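Local coordinates for protein putative Ribokinase II (Escherichia coli O6, PDB 3IQ0) that probably transfers a phosphate from ATP to a sugar, as a putative ribokinase of the pfkB carbohydrate kinase family that binds ATP with magnesium, at residues F43-T48 with E298-L303. Sequence-based numbering, arbitrary orientation.
Sequences FIDQVT and EGTSRL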
ATOM      1  N   PHE B  43     -21.134   0.075   4.252  1.00 15.93           N
ATOM      2  CA  PHE B  43     -22.368   0.632   4.798  1.00 15.61           C
ATOM      3  C   PHE B  43     -23.262   1.088   3.649  1.00 15.81           C
ATOM      4  O   PHE B  43     -24.422   0.684   3.542  1.00 15.08           O
ATOM      5  CB  PHE B  43     -22.065   1.850   5.687  1.00 16.48           C
ATOM      6  CG  PHE B  43     -23.292   2.640   6.095  1.00 16.04           C
ATOM      7  CD1 PHE B  43     -24.034   2.277   7.217  1.00 20.52           C
ATOM      8  CD2 PHE B  43     -23.700   3.751   5.358  1.00 17.26           C
ATOM      9  CE1 PHE B  43     -25.161   3.006   7.605  1.00 17.62           C
ATOM     10  CE2 PHE B  43     -24.830   4.493   5.731  1.00 16.81           C
ATOM     11  CZ  PHE B  43     -25.559   4.119   6.857  1.00 19.35           C
ATOM     12  N   ILE B  44     -22.707   1.936   2.792  1.00 15.04           N
ATOM     13  CA  ILE B  44     -23.455   2.482   1.670  1.00 16.50           C
ATOM     14  C   ILE B  44     -23.877   1.431   0.653  1.00 15.52           C
ATOM     15  O   ILE B  44     -24.910   1.579   0.005  1.00 16.92           O
ATOM     16  CB  ILE B  44     -22.653   3.610   0.966  1.00 16.58           C
ATOM     17  CG1 ILE B  44     -23.621   4.675   0.463  1.00 18.06           C
ATOM     18  CG2 ILE B  44     -21.827   3.060  -0.181  1.00 16.45           C
ATOM     19  CD1 ILE B  44     -24.350   5.380   1.576  1.00 17.11           C
ATOM     20  N   ASP B  45     -23.087   0.374   0.500  1.00 16.83           N
ATOM     21  CA  ASP B  45     -23.463  -0.674  -0.449  1.00 16.53           C
ATOM     22  C   ASP B  45     -24.713  -1.385   0.084  1.00 16.69           C
ATOM     23  O   ASP B  45     -25.603  -1.767  -0.687  1.00 16.05           O
ATOM     24  CB  ASP B  45     -22.334  -1.683  -0.629  1.00 16.96           C
ATOM     25  CG  ASP B  45     -22.549  -2.582  -1.831  1.00 18.50           C
ATOM     26  OD1 ASP B  45     -22.713  -2.050  -2.944  1.00 19.59           O
ATOM     27  OD2 ASP B  45     -22.542  -3.817  -1.666  1.00 18.24           O
ATOM     28  N   GLN B  46     -24.793  -1.552   1.400  1.00 14.25           N
ATOM     29  CA  GLN B  46     -25.955  -2.215   1.980  1.00 16.31           C
ATOM     30  C   GLN B  46     -27.170  -1.312   1.810  1.00 16.75           C
ATOM     31  O   GLN B  46     -28.267  -1.789   1.536  1.00 15.48           O
ATOM     32  CB  GLN B  46     -25.720  -2.533   3.463  1.00 15.74           C
ATOM     33  CG  GLN B  46     -26.886  -3.254   4.157  1.00 17.26           C
ATOM     34  CD  GLN B  46     -27.346  -4.486   3.397  1.00 17.43           C
ATOM     35  OE1 GLN B  46     -28.244  -4.417   2.544  1.00 21.48           O
ATOM     36  NE2 GLN B  46     -26.729  -5.615   3.686  1.00 13.50           N
ATOM     37  N   VAL B  47     -26.972  -0.004   1.951  1.00 15.37           N
ATOM     38  CA  VAL B  47     -28.078   0.926   1.776  1.00 14.90           C
ATOM     39  C   VAL B  47     -28.647   0.841   0.365  1.00 15.04           C
ATOM     40  O   VAL B  47     -29.856   0.728   0.196  1.00 14.97           O
ATOM     41  CB  VAL B  47     -27.653   2.385   2.029  1.00 13.03           C
ATOM     42  CG1 VAL B  47     -28.761   3.319   1.611  1.00 14.07           C
ATOM     43  CG2 VAL B  47     -27.316   2.586   3.504  1.00 11.32           C
ATOM     44  N   THR B  48     -27.785   0.898  -0.646  1.00 16.49           N
ATOM     45  CA  THR B  48     -28.271   0.840  -2.023  1.00 16.80           C
ATOM     46  C   THR B  48     -28.855  -0.516  -2.392  1.00 18.52           C
ATOM     47  O   THR B  48     -29.721  -0.599  -3.255  1.00 18.01           O
ATOM     48  CB  THR B  48     -27.174   1.175  -3.054  1.00 18.52           C
ATOM     49  OG1 THR B  48     -27.793   1.389  -4.324  1.00 16.65           O
ATOM     50  CG2 THR B  48     -26.164   0.015  -3.193  1.00 18.02           C
ATOM     51  N   GLU B 298     -19.050  -8.689   0.617  1.00 26.08           N
ATOM     52  CA  GLU B 298     -19.699  -9.777  -0.105  1.00 25.69           C
ATOM     53  C   GLU B 298     -20.914 -10.380   0.592  1.00 24.63           C
ATOM     54  O   GLU B 298     -21.576 -11.259   0.044  1.00 24.56           O
ATOM     55  CB  GLU B 298     -18.671 -10.868  -0.389  1.00 26.00           C
ATOM     56  CG  GLU B 298     -17.391 -10.327  -1.009  1.00 27.51           C
ATOM     57  CD  GLU B 298     -17.645  -9.528  -2.272  1.00 30.03           C
ATOM     58  OE1 GLU B 298     -18.251 -10.077  -3.215  1.00 30.20           O
ATOM     59  OE2 GLU B 298     -17.245  -8.346  -2.323  1.00 30.23           O
ATOM     60  N   GLY B 299     -21.212  -9.902   1.793  1.00 23.82           N
ATOM     61  CA  GLY B 299     -22.340 -10.443   2.526  1.00 23.32           C
ATOM     62  C   GLY B 299     -23.571  -9.562   2.611  1.00 22.13           C
ATOM     63  O   GLY B 299     -24.490  -9.884   3.360  1.00 22.94           O
ATOM     64  N   THR B 300     -23.611  -8.466   1.855  1.00 20.42           N
ATOM     65  CA  THR B 300     -24.776  -7.583   1.899  1.00 18.55           C
ATOM     66  C   THR B 300     -25.997  -8.325   1.361  1.00 19.51           C
ATOM     67  O   THR B 300     -25.861  -9.255   0.562  1.00 19.69           O
ATOM     68  CB  THR B 300     -24.549  -6.294   1.083  1.00 18.78           C
ATOM     69  OG1 THR B 300     -24.373  -6.619  -0.300  1.00 17.46           O
ATOM     70  CG2 THR B 300     -23.321  -5.555   1.604  1.00 15.54           C
ATOM     71  N   SER B 301     -27.185  -7.915   1.806  1.00 18.76           N
ATOM     72  CA  SER B 301     -28.414  -8.581   1.397  1.00 16.59           C
ATOM     73  C   SER B 301     -29.496  -7.655   0.850  1.00 17.92           C
ATOM     74  O   SER B 301     -29.543  -6.465   1.182  1.00 17.23           O
ATOM     75  CB  SER B 301     -29.009  -9.344   2.582  1.00 17.61           C
ATOM     76  OG  SER B 301     -28.090 -10.232   3.171  1.00 22.46           O
ATOM     77  N   ARG B 302     -30.367  -8.225   0.019  1.00 19.02           N
ATOM     78  CA  ARG B 302     -31.497  -7.497  -0.543  1.00 19.28           C
ATOM     79  C   ARG B 302     -32.595  -7.599   0.503  1.00 19.42           C
ATOM     80  O   ARG B 302     -32.598  -8.524   1.317  1.00 19.98           O
ATOM     81  CB  ARG B 302     -31.970  -8.133  -1.855  1.00 20.34           C
ATOM     82  CG  ARG B 302     -30.996  -7.980  -3.012  1.00 23.21           C
ATOM     83  CD  ARG B 302     -31.645  -8.344  -4.341  1.00 26.44           C
ATOM     84  NE  ARG B 302     -32.784  -7.482  -4.653  1.00 28.88           N
ATOM     85  CZ  ARG B 302     -33.484  -7.546  -5.782  1.00 30.48           C
ATOM     86  NH1 ARG B 302     -33.168  -8.433  -6.715  1.00 31.93           N
ATOM     87  NH2 ARG B 302     -34.506  -6.724  -5.981  1.00 30.58           N
ATOM     88  N   LEU B 303     -33.537  -6.670   0.471  1.00 20.64           N
ATOM     89  CA  LEU B 303     -34.606  -6.647   1.457  1.00 20.27           C
ATOM     90  C   LEU B 303     -35.333  -7.978   1.646  1.00 20.23           C
ATOM     91  O   LEU B 303     -35.462  -8.451   2.768  1.00 20.00           O
ATOM     92  CB  LEU B 303     -35.601  -5.539   1.112  1.00 21.73           C
ATOM     93  CG  LEU B 303     -36.690  -5.317   2.163  1.00 21.46           C
ATOM     94  CD1 LEU B 303     -36.047  -4.935   3.484  1.00 22.73           C
ATOM     95  CD2 LEU B 303     -37.642  -4.226   1.695  1.00 20.31           C
TER
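Thr-300 sends its side chain from an extended loop toward helix 39-49, where Asp-45 and Gln-46 receive it; the CA atoms of Thr-300 and Gln-46 are 5.5 Å apart. Its CB lies 4.1 Å from CD of Gln-46, against the amide end. Beyond CB the two branches divide. Chi1 of 63° sets OG1 between the backbone N and the carbonyl carbon, leaving the methyl CG2 anti to that carbon and 3.8 Å from OD2 of Asp-45. OG1 is 3.6 Å from the same OD2, a near approach without a clear hydrogen bond, and has a weak hydrogen bond to Arg-49. The Asp-45 and Thr-300 side chains meet at about a right angle. Gln-46, bent at chi2 (51°), brings its CD within 3.7 Å of Ser-301 O. Its amide is probably modelled turned over; reversed, it may hydrogen-bond to backbone N and O of Ser-301. Asp-45 is buried with Asp-76 close by, which might raise its pKa, while Arg-72 makes a long, weak ion pair with its OD2. Cys-261 of helix 258-271 packs on both Gln-46 and Thr-300. Helix 39-49 thus meets the loop between helices 276-290 and 303-312, with the side chain of Gln-46 about 10 Å from the bound ATP, within the alpha/beta ribokinase fold of pfkB kinases.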